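Local coordinates for protein pumilio homolog 23 (Arabidopsis thaliana, PDB 5WZJ) that binds RNA sequence-specifically through pumilio repeats, recognising an 18S rRNA sequence, and probably regulates translation and mRNA stability, at residues His268-Lys282 with Glu304-Leu317. Sequence-based numbering, arbitrary orientation.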
loop_
_atom_site.group_PDB
_atom_site.type_symbol
_atom_site.label_atom_id
_atom_site.label_comp_id
_atom_site.label_asym_id
_atom_site.label_seq_id
_atom_site.Cartn_x
_atom_site.Cartn_y
_atom_site.Cartn_z
ATOM N N HIS A 268 -11.653 -24.553 -12.875
ATOM C CA HIS A 268 -13.000 -24.779 -12.382
ATOM C C HIS A 268 -12.910 -25.041 -10.887
ATOM O O HIS A 268 -12.030 -25.777 -10.440
ATOM C CB HIS A 268 -13.647 -25.965 -13.130
ATOM C CG HIS A 268 -15.082 -26.213 -12.781
ATOM N ND1 HIS A 268 -15.481 -27.244 -11.954
ATOM C CD2 HIS A 268 -16.218 -25.581 -13.166
ATOM C CE1 HIS A 268 -16.797 -27.229 -11.837
ATOM N NE2 HIS A 268 -17.268 -26.229 -12.562
ATOM N N ILE A 269 -13.792 -24.416 -10.112
ATOM C CA ILE A 269 -13.865 -24.653 -8.673
ATOM C C ILE A 269 -15.103 -25.502 -8.416
ATOM O O ILE A 269 -16.231 -24.996 -8.490
ATOM C CB ILE A 269 -13.930 -23.345 -7.869
ATOM C CG1 ILE A 269 -12.758 -22.424 -8.204
ATOM C CG2 ILE A 269 -13.958 -23.650 -6.379
ATOM C CD1 ILE A 269 -12.918 -21.039 -7.582
ATOM N N GLU A 270 -14.892 -26.785 -8.116
ATOM C CA GLU A 270 -15.981 -27.691 -7.766
ATOM C C GLU A 270 -16.691 -27.217 -6.502
ATOM O O GLU A 270 -16.127 -26.511 -5.660
ATOM C CB GLU A 270 -15.465 -29.118 -7.543
ATOM C CG GLU A 270 -14.804 -29.758 -8.741
ATOM C CD GLU A 270 -13.672 -30.697 -8.338
ATOM O OE1 GLU A 270 -13.602 -31.058 -7.139
ATOM O OE2 GLU A 270 -12.846 -31.065 -9.210
ATOM N N THR A 271 -17.943 -27.656 -6.367
ATOM C CA THR A 271 -18.842 -27.134 -5.339
ATOM C C THR A 271 -18.304 -27.354 -3.928
ATOM O O THR A 271 -18.400 -26.459 -3.078
ATOM C CB THR A 271 -20.215 -27.790 -5.506
ATOM O OG1 THR A 271 -20.737 -27.438 -6.794
ATOM C CG2 THR A 271 -21.175 -27.327 -4.429
ATOM N N ASN A 272 -17.737 -28.532 -3.650
ATOM C CA ASN A 272 -17.256 -28.800 -2.294
ATOM C C ASN A 272 -16.003 -27.983 -1.969
ATOM O O ASN A 272 -15.835 -27.512 -0.838
ATOM C CB ASN A 272 -17.002 -30.299 -2.108
ATOM C CG ASN A 272 -16.051 -30.872 -3.151
ATOM O OD1 ASN A 272 -15.916 -30.334 -4.253
ATOM N ND2 ASN A 272 -15.387 -31.971 -2.805
ATOM N N VAL A 273 -15.110 -27.798 -2.942
ATOM C CA VAL A 273 -13.941 -26.962 -2.694
ATOM C C VAL A 273 -14.356 -25.504 -2.515
ATOM O O VAL A 273 -13.831 -24.793 -1.649
ATOM C CB VAL A 273 -12.912 -27.125 -3.825
ATOM C CG1 VAL A 273 -11.702 -26.249 -3.543
ATOM C CG2 VAL A 273 -12.491 -28.584 -3.957
ATOM N N ALA A 274 -15.306 -25.035 -3.326
ATOM C CA ALA A 274 -15.785 -23.660 -3.170
ATOM C C ALA A 274 -16.326 -23.420 -1.765
ATOM O O ALA A 274 -16.080 -22.366 -1.165
ATOM C CB ALA A 274 -16.860 -23.356 -4.211
ATOM N N LYS A 275 -17.065 -24.393 -1.225
ATOM C CA LYS A 275 -17.552 -24.299 0.147
ATOM C C LYS A 275 -16.403 -24.167 1.150
ATOM O O LYS A 275 -16.463 -23.344 2.072
ATOM C CB LYS A 275 -18.402 -25.532 0.454
ATOM C CG LYS A 275 -19.316 -25.421 1.665
ATOM C CD LYS A 275 -20.482 -26.412 1.545
ATOM C CE LYS A 275 -21.500 -26.250 2.669
ATOM N NZ LYS A 275 -21.066 -26.902 3.939
ATOM N N GLU A 276 -15.351 -24.977 0.991
ATOM C CA GLU A 276 -14.220 -24.908 1.913
ATOM C C GLU A 276 -13.498 -23.566 1.812
ATOM O O GLU A 276 -13.075 -23.003 2.831
ATOM C CB GLU A 276 -13.257 -26.066 1.636
ATOM C CG GLU A 276 -13.856 -27.451 1.954
ATOM C CD GLU A 276 -12.947 -28.609 1.569
ATOM O OE1 GLU A 276 -13.110 -29.708 2.140
ATOM O OE2 GLU A 276 -12.081 -28.438 0.687
ATOM N N ILE A 277 -13.338 -23.046 0.589
ATOM C CA ILE A 277 -12.738 -21.723 0.396
ATOM C C ILE A 277 -13.589 -20.658 1.078
ATOM O O ILE A 277 -13.087 -19.837 1.850
ATOM C CB ILE A 277 -12.563 -21.422 -1.108
ATOM C CG1 ILE A 277 -11.527 -22.357 -1.736
ATOM C CG2 ILE A 277 -12.140 -19.973 -1.333
ATOM C CD1 ILE A 277 -11.551 -22.321 -3.263
ATOM N N LEU A 278 -14.902 -20.686 0.828
ATOM C CA LEU A 278 -15.806 -19.725 1.453
ATOM C C LEU A 278 -15.742 -19.805 2.977
ATOM O O LEU A 278 -15.672 -18.776 3.655
ATOM C CB LEU A 278 -17.238 -19.953 0.965
ATOM C CG LEU A 278 -18.309 -19.038 1.568
ATOM C CD1 LEU A 278 -18.009 -17.580 1.242
ATOM C CD2 LEU A 278 -19.713 -19.415 1.081
ATOM N N GLU A 279 -15.740 -21.024 3.531
ATOM C CA GLU A 279 -15.750 -21.202 4.984
ATOM C C GLU A 279 -14.460 -20.751 5.655
ATOM O O GLU A 279 -14.466 -20.487 6.862
ATOM C CB GLU A 279 -16.007 -22.670 5.342
ATOM C CG GLU A 279 -17.470 -23.069 5.339
ATOM C CD GLU A 279 -17.673 -24.582 5.382
ATOM O OE1 GLU A 279 -16.673 -25.323 5.539
ATOM O OE2 GLU A 279 -18.837 -25.022 5.244
ATOM N N SER A 280 -13.351 -20.682 4.924
ATOM C CA SER A 280 -12.096 -20.222 5.500
ATOM C C SER A 280 -11.884 -18.723 5.330
ATOM O O SER A 280 -10.871 -18.201 5.806
ATOM C CB SER A 280 -10.917 -20.983 4.869
ATOM O OG SER A 280 -11.094 -22.387 4.965
ATOM N N MET A 281 -12.822 -18.022 4.681
ATOM C CA MET A 281 -12.606 -16.637 4.258
ATOM C C MET A 281 -12.535 -15.654 5.422
ATOM O O MET A 281 -12.049 -14.530 5.243
ATOM C CB MET A 281 -13.721 -16.208 3.298
ATOM C CG MET A 281 -13.349 -15.027 2.414
ATOM S SD MET A 281 -11.994 -15.463 1.289
ATOM C CE MET A 281 -12.793 -16.670 0.231
ATOM N N LYS A 282 -13.028 -16.033 6.601
ATOM C CA LYS A 282 -12.988 -15.159 7.763
ATOM C C LYS A 282 -11.714 -15.326 8.574
ATOM O O LYS A 282 -11.481 -14.548 9.510
ATOM C CB LYS A 282 -14.212 -15.404 8.655
ATOM C CG LYS A 282 -15.534 -15.153 7.927
ATOM C CD LYS A 282 -16.748 -15.432 8.811
ATOM C CE LYS A 282 -18.043 -15.204 8.023
ATOM N NZ LYS A 282 -19.267 -15.388 8.856
ATOM N N GLU A 304 -14.447 -17.021 -12.149
ATOM C CA GLU A 304 -14.852 -18.267 -11.509
ATOM C C GLU A 304 -14.943 -18.108 -9.991
ATOM O O GLU A 304 -15.887 -18.609 -9.364
ATOM C CB GLU A 304 -13.877 -19.384 -11.899
ATOM C CG GLU A 304 -14.165 -20.759 -11.281
ATOM C CD GLU A 304 -15.322 -21.502 -11.930
ATOM O OE1 GLU A 304 -15.998 -20.914 -12.804
ATOM O OE2 GLU A 304 -15.556 -22.677 -11.558
ATOM N N MET A 305 -13.978 -17.409 -9.379
ATOM C CA MET A 305 -14.066 -17.140 -7.945
ATOM C C MET A 305 -15.297 -16.295 -7.617
ATOM O O MET A 305 -16.024 -16.583 -6.654
ATOM C CB MET A 305 -12.782 -16.459 -7.461
ATOM C CG MET A 305 -11.567 -17.388 -7.529
ATOM S SD MET A 305 -10.066 -16.569 -6.959
ATOM C CE MET A 305 -10.381 -16.549 -5.194
ATOM N N PHE A 306 -15.534 -15.233 -8.398
ATOM C CA PHE A 306 -16.721 -14.402 -8.204
ATOM C C PHE A 306 -17.990 -15.248 -8.201
ATOM O O PHE A 306 -18.818 -15.157 -7.285
ATOM C CB PHE A 306 -16.778 -13.331 -9.304
ATOM C CG PHE A 306 -17.902 -12.338 -9.143
ATOM C CD1 PHE A 306 -19.200 -12.669 -9.499
ATOM C CD2 PHE A 306 -17.646 -11.061 -8.674
ATOM C CE1 PHE A 306 -20.234 -11.750 -9.354
ATOM C CE2 PHE A 306 -18.665 -10.140 -8.513
ATOM C CZ PHE A 306 -19.962 -10.480 -8.867
ATOM N N ASN A 307 -18.137 -16.116 -9.200
ATOM C CA ASN A 307 -19.371 -16.889 -9.344
ATOM C C ASN A 307 -19.488 -18.002 -8.305
ATOM O O ASN A 307 -20.550 -18.182 -7.696
ATOM C CB ASN A 307 -19.452 -17.460 -10.755
ATOM C CG ASN A 307 -19.728 -16.383 -11.793
ATOM O OD1 ASN A 307 -20.519 -15.464 -11.558
ATOM N ND2 ASN A 307 -19.069 -16.485 -12.939
ATOM N N LYS A 308 -18.421 -18.776 -8.096
ATOM C CA LYS A 308 -18.548 -19.990 -7.294
ATOM C C LYS A 308 -18.310 -19.768 -5.806
ATOM O O LYS A 308 -18.799 -20.554 -4.994
ATOM C CB LYS A 308 -17.579 -21.072 -7.798
ATOM C CG LYS A 308 -17.709 -21.361 -9.290
ATOM C CD LYS A 308 -19.103 -21.877 -9.671
ATOM C CE LYS A 308 -19.182 -22.206 -11.181
ATOM N NZ LYS A 308 -18.199 -23.289 -11.558
ATOM N N VAL A 309 -17.570 -18.740 -5.417
ATOM C CA VAL A 309 -17.206 -18.528 -4.026
ATOM C C VAL A 309 -17.988 -17.370 -3.409
ATOM O O VAL A 309 -18.619 -17.526 -2.363
ATOM C CB VAL A 309 -15.682 -18.317 -3.883
ATOM C CG1 VAL A 309 -15.341 -17.805 -2.495
ATOM C CG2 VAL A 309 -14.943 -19.627 -4.181
ATOM N N PHE A 310 -17.972 -16.203 -4.055
ATOM C CA PHE A 310 -18.405 -14.971 -3.399
ATOM C C PHE A 310 -19.866 -14.621 -3.657
ATOM O O PHE A 310 -20.531 -14.095 -2.761
ATOM C CB PHE A 310 -17.514 -13.806 -3.841
ATOM C CG PHE A 310 -16.107 -13.942 -3.369
ATOM C CD1 PHE A 310 -15.785 -13.658 -2.046
ATOM C CD2 PHE A 310 -15.115 -14.408 -4.220
ATOM C CE1 PHE A 310 -14.491 -13.819 -1.580
ATOM C CE2 PHE A 310 -13.805 -14.549 -3.765
ATOM C CZ PHE A 310 -13.498 -14.266 -2.448
ATOM N N LYS A 311 -20.368 -14.879 -4.861
ATOM C CA LYS A 311 -21.724 -14.470 -5.203
ATOM C C LYS A 311 -22.718 -15.071 -4.213
ATOM O O LYS A 311 -22.598 -16.234 -3.820
ATOM C CB LYS A 311 -22.056 -14.892 -6.637
ATOM C CG LYS A 311 -23.402 -14.339 -7.169
ATOM C CD LYS A 311 -23.785 -14.959 -8.518
ATOM C CE LYS A 311 -25.217 -14.570 -8.924
ATOM N NZ LYS A 311 -25.589 -15.081 -10.276
ATOM N N ASN A 312 -23.669 -14.249 -3.768
ATOM C CA ASN A 312 -24.700 -14.536 -2.770
ATOM C C ASN A 312 -24.183 -14.482 -1.330
ATOM O O ASN A 312 -24.988 -14.582 -0.406
ATOM C CB ASN A 312 -25.402 -15.889 -2.995
ATOM C CG ASN A 312 -26.029 -15.980 -4.366
ATOM O OD1 ASN A 312 -26.688 -15.051 -4.810
ATOM N ND2 ASN A 312 -25.792 -17.080 -5.060
ATOM N N SER A 313 -22.881 -14.301 -1.096
ATOM C CA SER A 313 -22.362 -14.155 0.259
ATOM C C SER A 313 -21.745 -12.782 0.507
ATOM O O SER A 313 -21.065 -12.592 1.522
ATOM C CB SER A 313 -21.329 -15.249 0.555
ATOM O OG SER A 313 -21.897 -16.549 0.436
ATOM N N LEU A 314 -21.968 -11.819 -0.385
ATOM C CA LEU A 314 -21.179 -10.589 -0.348
ATOM C C LEU A 314 -21.405 -9.808 0.943
ATOM O O LEU A 314 -20.451 -9.298 1.545
ATOM C CB LEU A 314 -21.508 -9.720 -1.564
ATOM C CG LEU A 314 -21.115 -10.287 -2.934
ATOM C CD1 LEU A 314 -21.376 -9.254 -4.033
ATOM C CD2 LEU A 314 -19.634 -10.728 -2.932
ATOM N N PHE A 315 -22.658 -9.697 1.388
ATOM C CA PHE A 315 -22.909 -8.877 2.568
ATOM C C PHE A 315 -22.408 -9.566 3.827
ATOM O O PHE A 315 -21.798 -8.920 4.688
ATOM C CB PHE A 315 -24.396 -8.527 2.702
ATOM C CG PHE A 315 -24.702 -7.732 3.944
ATOM C CD1 PHE A 315 -24.230 -6.441 4.079
ATOM C CD2 PHE A 315 -25.402 -8.299 4.996
ATOM C CE1 PHE A 315 -24.468 -5.711 5.228
ATOM C CE2 PHE A 315 -25.652 -7.569 6.152
ATOM C CZ PHE A 315 -25.188 -6.268 6.261
ATOM N N GLU A 316 -22.639 -10.878 3.949
ATOM C CA GLU A 316 -22.136 -11.604 5.115
ATOM C C GLU A 316 -20.626 -11.450 5.250
ATOM O O GLU A 316 -20.112 -11.239 6.356
ATOM C CB GLU A 316 -22.502 -13.087 5.035
ATOM C CG GLU A 316 -21.989 -13.876 6.240
ATOM C CD GLU A 316 -22.156 -15.383 6.095
ATOM O OE1 GLU A 316 -22.962 -15.824 5.244
ATOM O OE2 GLU A 316 -21.468 -16.127 6.832
ATOM N N LEU A 317 -19.898 -11.544 4.131
ATOM C CA LEU A 317 -18.446 -11.397 4.187
ATOM C C LEU A 317 -18.039 -9.948 4.455
ATOM O O LEU A 317 -17.016 -9.696 5.112
ATOM C CB LEU A 317 -17.823 -11.923 2.888
ATOM C CG LEU A 317 -17.998 -13.435 2.663
ATOM C CD1 LEU A 317 -17.562 -13.847 1.265
ATOM C CD2 LEU A 317 -17.254 -14.269 3.721
HETATM O O HOH W 1 -19.872 -12.602 8.919
#
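Within the pumilio repeat array, helix 271-279 crosses helix 304-310 at 82°, their axes 8.9 Å apart. At one end E304, bent at its second torsion (chi2 76°), brings OE2 to 2.9 Å from the backbone N of I269; the nearly straight bond (171°) uses the anti lone pair. K308 NZ grips the same OE2 at 2.7 Å from the syn side, tilted out of the carboxylate plane, and lies beside the H268 ring. An alanine in place of E304 would probably leave the I269 N-H without this acceptor and K308 without its carboxylate mate. In the middle, the small A274 CB rests 3.5 Å from K308 O, where the two helices come close, while V309 spreads its two methyls against I277 CG2. V309 CG1 also covers one face of the F310 ring; M281 CE touches F310 CZ (3.7 Å), and M281 SD lies obliquely to the ring, 5.2 Å from its centroid, a Met-aromatic contact. L278 CD1 lies against L317 CD1. At the far end the extended K282 forms a salt bridge from NZ to E316 OE2 (3.1 Å), and a water links NZ to E316 O. Such near-perpendicular helix packing, here running across the Pumilio 5-Pumilio 6 boundary, belongs to the right-handed PUF superhelix.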